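Local coordinates for protein glypican-1 (PDB 4YWT) that carries heparan sulfate chains at the cell surface and, through them, binds collagen and takes part in Schwann cell myelination, at residues A[211-222]-A[302-313]. The protein carries 3 engineered substitutions. Numbering follows the deposited sequence. Where two conformers were deposited one is given.
Sequences RATRAFVAARSF and KFWGTSGVESVI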
ATOM      1  N   ARG A 211     -19.614  -2.101 -18.232  1.00 29.96           N
ATOM      2  CA  ARG A 211     -18.886  -2.998 -17.341  1.00 34.43           C
ATOM      3  C   ARG A 211     -17.374  -2.873 -17.494  1.00 40.67           C
ATOM      4  O   ARG A 211     -16.662  -2.747 -16.499  1.00 40.26           O
ATOM      5  CB  ARG A 211     -19.319  -4.446 -17.572  1.00 27.90           C
ATOM      6  CG  ARG A 211     -20.722  -4.739 -17.073  1.00 27.59           C
ATOM      7  CD  ARG A 211     -21.113  -6.188 -17.301  1.00 31.79           C
ATOM      8  NE  ARG A 211     -22.443  -6.467 -16.768  1.00 35.10           N
ATOM      9  CZ  ARG A 211     -22.686  -6.811 -15.508  1.00 43.06           C
ATOM     10  NH1 ARG A 211     -23.930  -7.044 -15.111  1.00 44.57           N
ATOM     11  NH2 ARG A 211     -21.686  -6.919 -14.642  1.00 45.41           N
ATOM     12  N   ALA A 212     -16.884  -2.896 -18.729  1.00 31.87           N
ATOM     13  CA  ALA A 212     -15.446  -2.790 -18.958  1.00 34.25           C
ATOM     14  C   ALA A 212     -14.927  -1.431 -18.503  1.00 34.91           C
ATOM     15  O   ALA A 212     -13.876  -1.344 -17.855  1.00 37.49           O
ATOM     16  CB  ALA A 212     -15.112  -3.025 -20.418  1.00 25.63           C
ATOM     17  N   THR A 213     -15.672  -0.379 -18.840  1.00 35.12           N
ATOM     18  CA  THR A 213     -15.297   0.980 -18.462  1.00 37.31           C
ATOM     19  C   THR A 213     -15.114   1.109 -16.954  1.00 40.51           C
ATOM     20  O   THR A 213     -14.106   1.638 -16.492  1.00 32.54           O
ATOM     21  CB  THR A 213     -16.340   2.011 -18.927  1.00 38.98           C
ATOM     22  OG1 THR A 213     -16.384   2.035 -20.360  1.00 49.74           O
ATOM     23  CG2 THR A 213     -15.981   3.396 -18.417  1.00 44.20           C
ATOM     24  N   ARG A 214     -16.084   0.618 -16.191  1.00 30.37           N
ATOM     25  CA  ARG A 214     -15.982   0.656 -14.734  1.00 37.45           C
ATOM     26  C   ARG A 214     -14.844  -0.230 -14.203  1.00 37.35           C
ATOM     27  O   ARG A 214     -13.913   0.244 -13.525  1.00 33.90           O
ATOM     28  CB  ARG A 214     -17.314   0.231 -14.109  1.00 34.71           C
ATOM     29  CG  ARG A 214     -17.222  -0.168 -12.647  1.00 32.28           C
ATOM     30  CD  ARG A 214     -18.579  -0.585 -12.095  1.00 27.30           C
ATOM     31  NE  ARG A 214     -19.272  -1.535 -12.963  1.00 29.05           N
ATOM     32  CZ  ARG A 214     -18.939  -2.816 -13.096  1.00 36.18           C
ATOM     33  NH1 ARG A 214     -19.635  -3.598 -13.910  1.00 41.99           N
ATOM     34  NH2 ARG A 214     -17.910  -3.317 -12.426  1.00 31.09           N
ATOM     35  N   ALA A 215     -14.919  -1.513 -14.540  1.00 29.93           N
ATOM     36  CA  ALA A 215     -14.061  -2.532 -13.947  1.00 33.50           C
ATOM     37  C   ALA A 215     -12.578  -2.369 -14.274  1.00 34.88           C
ATOM     38  O   ALA A 215     -11.728  -2.595 -13.412  1.00 26.00           O
ATOM     39  CB  ALA A 215     -14.532  -3.912 -14.376  1.00 27.33           C
ATOM     40  N   PHE A 216     -12.256  -1.987 -15.508  1.00 26.56           N
ATOM     41  CA  PHE A 216     -10.849  -1.924 -15.897  1.00 29.71           C
ATOM     42  C   PHE A 216     -10.124  -0.729 -15.270  1.00 32.48           C
ATOM     43  O   PHE A 216      -8.980  -0.857 -14.817  1.00 39.20           O
ATOM     44  CB  PHE A 216     -10.713  -1.905 -17.420  1.00 30.44           C
ATOM     45  CG  PHE A 216     -10.739  -3.276 -18.040  1.00 32.16           C
ATOM     46  CD1 PHE A 216      -9.589  -4.046 -18.096  1.00 36.69           C
ATOM     47  CD2 PHE A 216     -11.916  -3.803 -18.548  1.00 27.17           C
ATOM     48  CE1 PHE A 216      -9.607  -5.310 -18.656  1.00 35.46           C
ATOM     49  CE2 PHE A 216     -11.942  -5.066 -19.110  1.00 24.32           C
ATOM     50  CZ  PHE A 216     -10.785  -5.822 -19.163  1.00 36.56           C
ATOM     51  N   VAL A 217     -10.789   0.422 -15.220  1.00 31.12           N
ATOM     52  CA  VAL A 217     -10.192   1.580 -14.566  1.00 36.79           C
ATOM     53  C   VAL A 217     -10.172   1.351 -13.055  1.00 30.66           C
ATOM     54  O   VAL A 217      -9.256   1.812 -12.368  1.00 23.57           O
ATOM     55  CB  VAL A 217     -10.932   2.903 -14.908  1.00 39.34           C
ATOM     56  CG1 VAL A 217     -12.318   2.945 -14.288  1.00 40.28           C
ATOM     57  CG2 VAL A 217     -10.111   4.103 -14.452  1.00 38.24           C
ATOM     58  N   ALA A 218     -11.162   0.617 -12.542  1.00 26.48           N
ATOM     59  CA  ALA A 218     -11.148   0.238 -11.131  1.00 31.21           C
ATOM     60  C   ALA A 218      -9.897  -0.578 -10.805  1.00 27.38           C
ATOM     61  O   ALA A 218      -9.123  -0.231  -9.904  1.00 28.64           O
ATOM     62  CB  ALA A 218     -12.401  -0.543 -10.776  1.00 23.48           C
ATOM     63  N   ALA A 219      -9.701  -1.656 -11.561  1.00 33.27           N
ATOM     64  CA  ALA A 219      -8.555  -2.544 -11.387  1.00 30.86           C
ATOM     65  C   ALA A 219      -7.229  -1.796 -11.502  1.00 27.14           C
ATOM     66  O   ALA A 219      -6.345  -1.917 -10.633  1.00 27.34           O
ATOM     67  CB  ALA A 219      -8.611  -3.667 -12.410  1.00 28.73           C
ATOM     68  N   ARG A 220      -7.099  -1.026 -12.579  1.00 24.91           N
ATOM     69  CA  ARG A 220      -5.884  -0.260 -12.828  1.00 29.35           C
ATOM     70  C   ARG A 220      -5.578   0.704 -11.688  1.00 26.45           C
ATOM     71  O   ARG A 220      -4.438   0.796 -11.233  1.00 27.87           O
ATOM     72  CB  ARG A 220      -5.995   0.518 -14.139  1.00 33.41           C
ATOM     73  CG  ARG A 220      -4.714   1.237 -14.524  1.00 36.72           C
ATOM     74  CD  ARG A 220      -5.003   2.594 -15.135  1.00 44.93           C
ATOM     75  NE  ARG A 220      -5.724   2.491 -16.398  1.00 49.09           N
ATOM     76  CZ  ARG A 220      -6.496   3.453 -16.894  1.00 54.03           C
ATOM     77  NH1 ARG A 220      -6.652   4.588 -16.228  1.00 54.75           N
ATOM     78  NH2 ARG A 220      -7.116   3.277 -18.052  1.00 54.05           N
ATOM     79  N   SER A 221      -6.600   1.421 -11.228  1.00 29.94           N
ATOM     80  CA  SER A 221      -6.423   2.394 -10.158  0.68 31.08           C
ATOM     81  C   SER A 221      -6.042   1.713  -8.847  1.00 32.50           C
ATOM     82  O   SER A 221      -5.232   2.235  -8.077  1.00 22.99           O
ATOM     83  CB  SER A 221      -7.694   3.223  -9.974  0.68 28.70           C
ATOM     84  OG  SER A 221      -8.011   3.925 -11.164  0.68 29.94           O
ATOM     85  N   PHE A 222      -6.627   0.546  -8.596  1.00 29.07           N
ATOM     86  CA  PHE A 222      -6.301  -0.208  -7.390  1.00 28.01           C
ATOM     87  C   PHE A 222      -4.831  -0.636  -7.402  1.00 29.79           C
ATOM     88  O   PHE A 222      -4.083  -0.386  -6.440  1.00 24.05           O
ATOM     89  CB  PHE A 222      -7.214  -1.429  -7.256  1.00 26.26           C
ATOM     90  CG  PHE A 222      -6.965  -2.243  -6.018  1.00 31.19           C
ATOM     91  CD1 PHE A 222      -7.468  -1.836  -4.792  1.00 24.07           C
ATOM     92  CD2 PHE A 222      -6.238  -3.419  -6.081  1.00 29.32           C
ATOM     93  CE1 PHE A 222      -7.242  -2.582  -3.652  1.00 24.98           C
ATOM     94  CE2 PHE A 222      -6.012  -4.173  -4.944  1.00 28.83           C
ATOM     95  CZ  PHE A 222      -6.513  -3.753  -3.729  1.00 29.73           C
ATOM     96  N   LYS A 302     -16.099  -1.709  -7.289  1.00 29.07           N
ATOM     97  CA  LYS A 302     -16.350  -1.450  -8.702  1.00 33.31           C
ATOM     98  C   LYS A 302     -15.839  -2.565  -9.607  1.00 36.14           C
ATOM     99  O   LYS A 302     -16.026  -2.512 -10.822  1.00 34.27           O
ATOM    100  CB  LYS A 302     -15.718  -0.118  -9.116  1.00 26.56           C
ATOM    101  CG  LYS A 302     -16.318   1.087  -8.419  1.00 25.25           C
ATOM    102  CD  LYS A 302     -17.835   1.066  -8.514  1.00 39.98           C
ATOM    103  CE  LYS A 302     -18.436   2.408  -8.128  1.00 46.67           C
ATOM    104  NZ  LYS A 302     -19.911   2.426  -8.331  1.00 49.64           N
ATOM    105  N   PHE A 303     -15.200  -3.572  -9.019  1.00 29.17           N
ATOM    106  CA  PHE A 303     -14.714  -4.711  -9.793  1.00 27.49           C
ATOM    107  C   PHE A 303     -15.888  -5.509 -10.352  1.00 33.13           C
ATOM    108  O   PHE A 303     -15.762  -6.194 -11.368  1.00 30.16           O
ATOM    109  CB  PHE A 303     -13.814  -5.613  -8.940  1.00 29.57           C
ATOM    110  CG  PHE A 303     -12.504  -4.978  -8.544  1.00 36.34           C
ATOM    111  CD1 PHE A 303     -12.134  -3.734  -9.037  1.00 34.26           C
ATOM    112  CD2 PHE A 303     -11.640  -5.633  -7.681  1.00 34.91           C
ATOM    113  CE1 PHE A 303     -10.933  -3.155  -8.671  1.00 32.40           C
ATOM    114  CE2 PHE A 303     -10.435  -5.059  -7.312  1.00 34.69           C
ATOM    115  CZ  PHE A 303     -10.082  -3.819  -7.808  1.00 32.94           C
ATOM    116  N   TRP A 304     -17.033  -5.412  -9.682  1.00 35.53           N
ATOM    117  CA  TRP A 304     -18.252  -6.072 -10.134  1.00 36.56           C
ATOM    118  C   TRP A 304     -19.382  -5.076 -10.353  1.00 43.80           C
ATOM    119  O   TRP A 304     -19.296  -3.919  -9.938  1.00 43.09           O
ATOM    120  CB  TRP A 304     -18.711  -7.126  -9.128  1.00 29.69           C
ATOM    121  CG  TRP A 304     -17.688  -8.153  -8.789  1.00 33.11           C
ATOM    122  CD1 TRP A 304     -17.492  -9.352  -9.408  1.00 33.81           C
ATOM    123  CD2 TRP A 304     -16.727  -8.084  -7.731  1.00 31.86           C
ATOM    124  NE1 TRP A 304     -16.461 -10.033  -8.804  1.00 34.93           N
ATOM    125  CE2 TRP A 304     -15.976  -9.275  -7.771  1.00 35.16           C
ATOM    126  CE3 TRP A 304     -16.427  -7.129  -6.755  1.00 31.27           C
ATOM    127  CZ2 TRP A 304     -14.944  -9.536  -6.872  1.00 30.65           C
ATOM    128  CZ3 TRP A 304     -15.402  -7.389  -5.864  1.00 32.07           C
ATOM    129  CH2 TRP A 304     -14.672  -8.582  -5.930  1.00 31.10           C
ATOM    130  N   GLY A 305     -20.442  -5.539 -11.005  1.00 45.35           N
ATOM    131  CA  GLY A 305     -21.662  -4.768 -11.134  1.00 45.48           C
ATOM    132  C   GLY A 305     -22.610  -5.104  -9.998  1.00 50.41           C
ATOM    133  O   GLY A 305     -22.254  -5.852  -9.086  1.00 48.81           O
ATOM    134  N   THR A 306     -23.814  -4.546 -10.045  1.00 56.37           N
ATOM    135  CA  THR A 306     -24.807  -4.770  -8.998  1.00 67.12           C
ATOM    136  C   THR A 306     -25.802  -5.882  -9.336  1.00 75.81           C
ATOM    137  O   THR A 306     -26.685  -6.194  -8.537  1.00 81.62           O
ATOM    138  CB  THR A 306     -25.594  -3.480  -8.700  1.00 73.73           C
ATOM    139  OG1 THR A 306     -26.197  -2.998  -9.908  1.00 74.74           O
ATOM    140  CG2 THR A 306     -24.669  -2.409  -8.140  1.00 72.04           C
ATOM    141  N   SER A 307     -25.659  -6.480 -10.515  1.00 71.66           N
ATOM    142  CA  SER A 307     -26.656  -7.422 -11.021  1.00 71.18           C
ATOM    143  C   SER A 307     -26.391  -8.881 -10.646  1.00 69.99           C
ATOM    144  O   SER A 307     -27.125  -9.776 -11.069  1.00 71.74           O
ATOM    145  CB  SER A 307     -26.763  -7.302 -12.544  1.00 71.53           C
ATOM    146  OG  SER A 307     -27.286  -6.040 -12.919  1.00 69.33           O
ATOM    147  N   GLY A 308     -25.346  -9.125  -9.864  1.00 64.66           N
ATOM    148  CA  GLY A 308     -25.016 -10.478  -9.454  1.00 63.90           C
ATOM    149  C   GLY A 308     -24.357 -11.261 -10.572  1.00 58.89           C
ATOM    150  O   GLY A 308     -24.527 -12.473 -10.692  1.00 62.18           O
ATOM    151  N   VAL A 309     -23.590 -10.548 -11.389  1.00 58.19           N
ATOM    152  CA  VAL A 309     -22.898 -11.127 -12.531  1.00 53.50           C
ATOM    153  C   VAL A 309     -21.405 -11.097 -12.230  1.00 55.72           C
ATOM    154  O   VAL A 309     -20.947 -10.248 -11.465  1.00 54.28           O
ATOM    155  CB  VAL A 309     -23.210 -10.355 -13.837  1.00 51.69           C
ATOM    156  CG1 VAL A 309     -22.582 -11.035 -15.047  1.00 49.97           C
ATOM    157  CG2 VAL A 309     -24.712 -10.221 -14.025  1.00 50.86           C
ATOM    158  N   GLU A 310     -20.643 -12.015 -12.816  1.00 54.88           N
ATOM    159  CA  GLU A 310     -19.221 -12.097 -12.519  1.00 54.33           C
ATOM    160  C   GLU A 310     -18.502 -10.895 -13.116  1.00 49.67           C
ATOM    161  O   GLU A 310     -19.115 -10.071 -13.793  1.00 48.69           O
ATOM    162  CB  GLU A 310     -18.633 -13.394 -13.076  1.00 60.66           C
ATOM    163  CG  GLU A 310     -19.065 -13.679 -14.507  1.00 71.03           C
ATOM    164  CD  GLU A 310     -18.199 -14.716 -15.194  1.00 78.21           C
ATOM    165  OE1 GLU A 310     -17.040 -14.901 -14.768  1.00 80.86           O
ATOM    166  OE2 GLU A 310     -18.677 -15.343 -16.162  1.00 80.22           O
ATOM    167  N   SER A 311     -17.198 -10.802 -12.886  1.00 43.97           N
ATOM    168  CA  SER A 311     -16.456  -9.628 -13.319  1.00 42.81           C
ATOM    169  C   SER A 311     -16.147  -9.715 -14.805  1.00 38.94           C
ATOM    170  O   SER A 311     -15.777 -10.773 -15.313  1.00 34.01           O
ATOM    171  CB  SER A 311     -15.167  -9.468 -12.514  1.00 30.23           C
ATOM    172  OG  SER A 311     -14.518  -8.252 -12.842  1.00 24.56           O
ATOM    173  N   VAL A 312     -16.301  -8.591 -15.498  1.00 25.38           N
ATOM    174  CA  VAL A 312     -16.108  -8.544 -16.940  1.00 28.00           C
ATOM    175  C   VAL A 312     -14.633  -8.710 -17.310  1.00 28.45           C
ATOM    176  O   VAL A 312     -14.308  -9.122 -18.423  1.00 34.63           O
ATOM    177  CB  VAL A 312     -16.651  -7.222 -17.527  1.00 32.92           C
ATOM    178  CG1 VAL A 312     -15.809  -6.040 -17.065  1.00 29.91           C
ATOM    179  CG2 VAL A 312     -16.706  -7.288 -19.046  1.00 26.42           C
ATOM    180  N   ILE A 313     -13.748  -8.410 -16.363  1.00 25.83           N
ATOM    181  CA  ILE A 313     -12.306  -8.490 -16.588  1.00 32.79           C
ATOM    182  C   ILE A 313     -11.887  -9.887 -17.050  1.00 31.84           C
ATOM    183  O   ILE A 313     -10.929 -10.044 -17.808  1.00 31.42           O
ATOM    184  CB  ILE A 313     -11.525  -8.101 -15.311  1.00 38.06           C
ATOM    185  CG1 ILE A 313     -11.868  -6.667 -14.901  1.00 40.22           C
ATOM    186  CG2 ILE A 313     -10.023  -8.237 -15.518  1.00 29.86           C
ATOM    187  CD1 ILE A 313     -11.404  -6.299 -13.509  1.00 42.47           C
TER
HETATM  188  O   HOH W   1     -18.340  -6.189 -14.355  1.00 19.47           O
HETATM  189  O   HOH W   2     -23.202  -7.384 -12.236  1.00 22.13           O
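R214 and R211, on helix 204-236, reach into the loop 302-313, between helices 286-299 and 316-328. R214 NH2 gives the one direct hydrogen bond between the segments, to K302 O (2.6 Å, N-H...O angle 149°). The acceptor lies in the guanidinium plane, but the donor sits above the carbonyl plane. The R214 chain bends at chi3 (48°), which turns the guanidinium over the backbone of the loop. G305 CA lies over one face of the group and R211 O over the other.

Water 1 accepts from R214 NH1 (2.9 Å) and, weakly, from R211 NH2 and V312 N. Water 2 accepts from R211 NH2, S307 N and V309 N, tying the extended R211 chain to the turn. V309 CG1 lies over one face of the R211 guanidinium, toward its rim, while E207 forms a salt bridge with R211 NE. Within the loop, S311 OG bonds to F303 O (2.8 Å).

The other contacts across the segments are mainly apolar. The edge of F303 meets the face of F222 in a T-shaped stack, centroids 5.8 Å apart and planes at 89°. The same ring packs on A218, CD1 to CB 3.6 Å. V312 CG1 touches A215 CB at 3.7 Å, and I313 CD1 meets A219 CB at 4.0 Å. The small alanines A215, A218 and A219 probably allow the close approach, with A215 CA 4.7 Å from F303 CA. I313 and F303 also pack on helix 70-129.

The loop is thus anchored by an apolar side and a hydrated arginine side, the latter gripping one carbonyl, K302 O, directly and backbone amides through water.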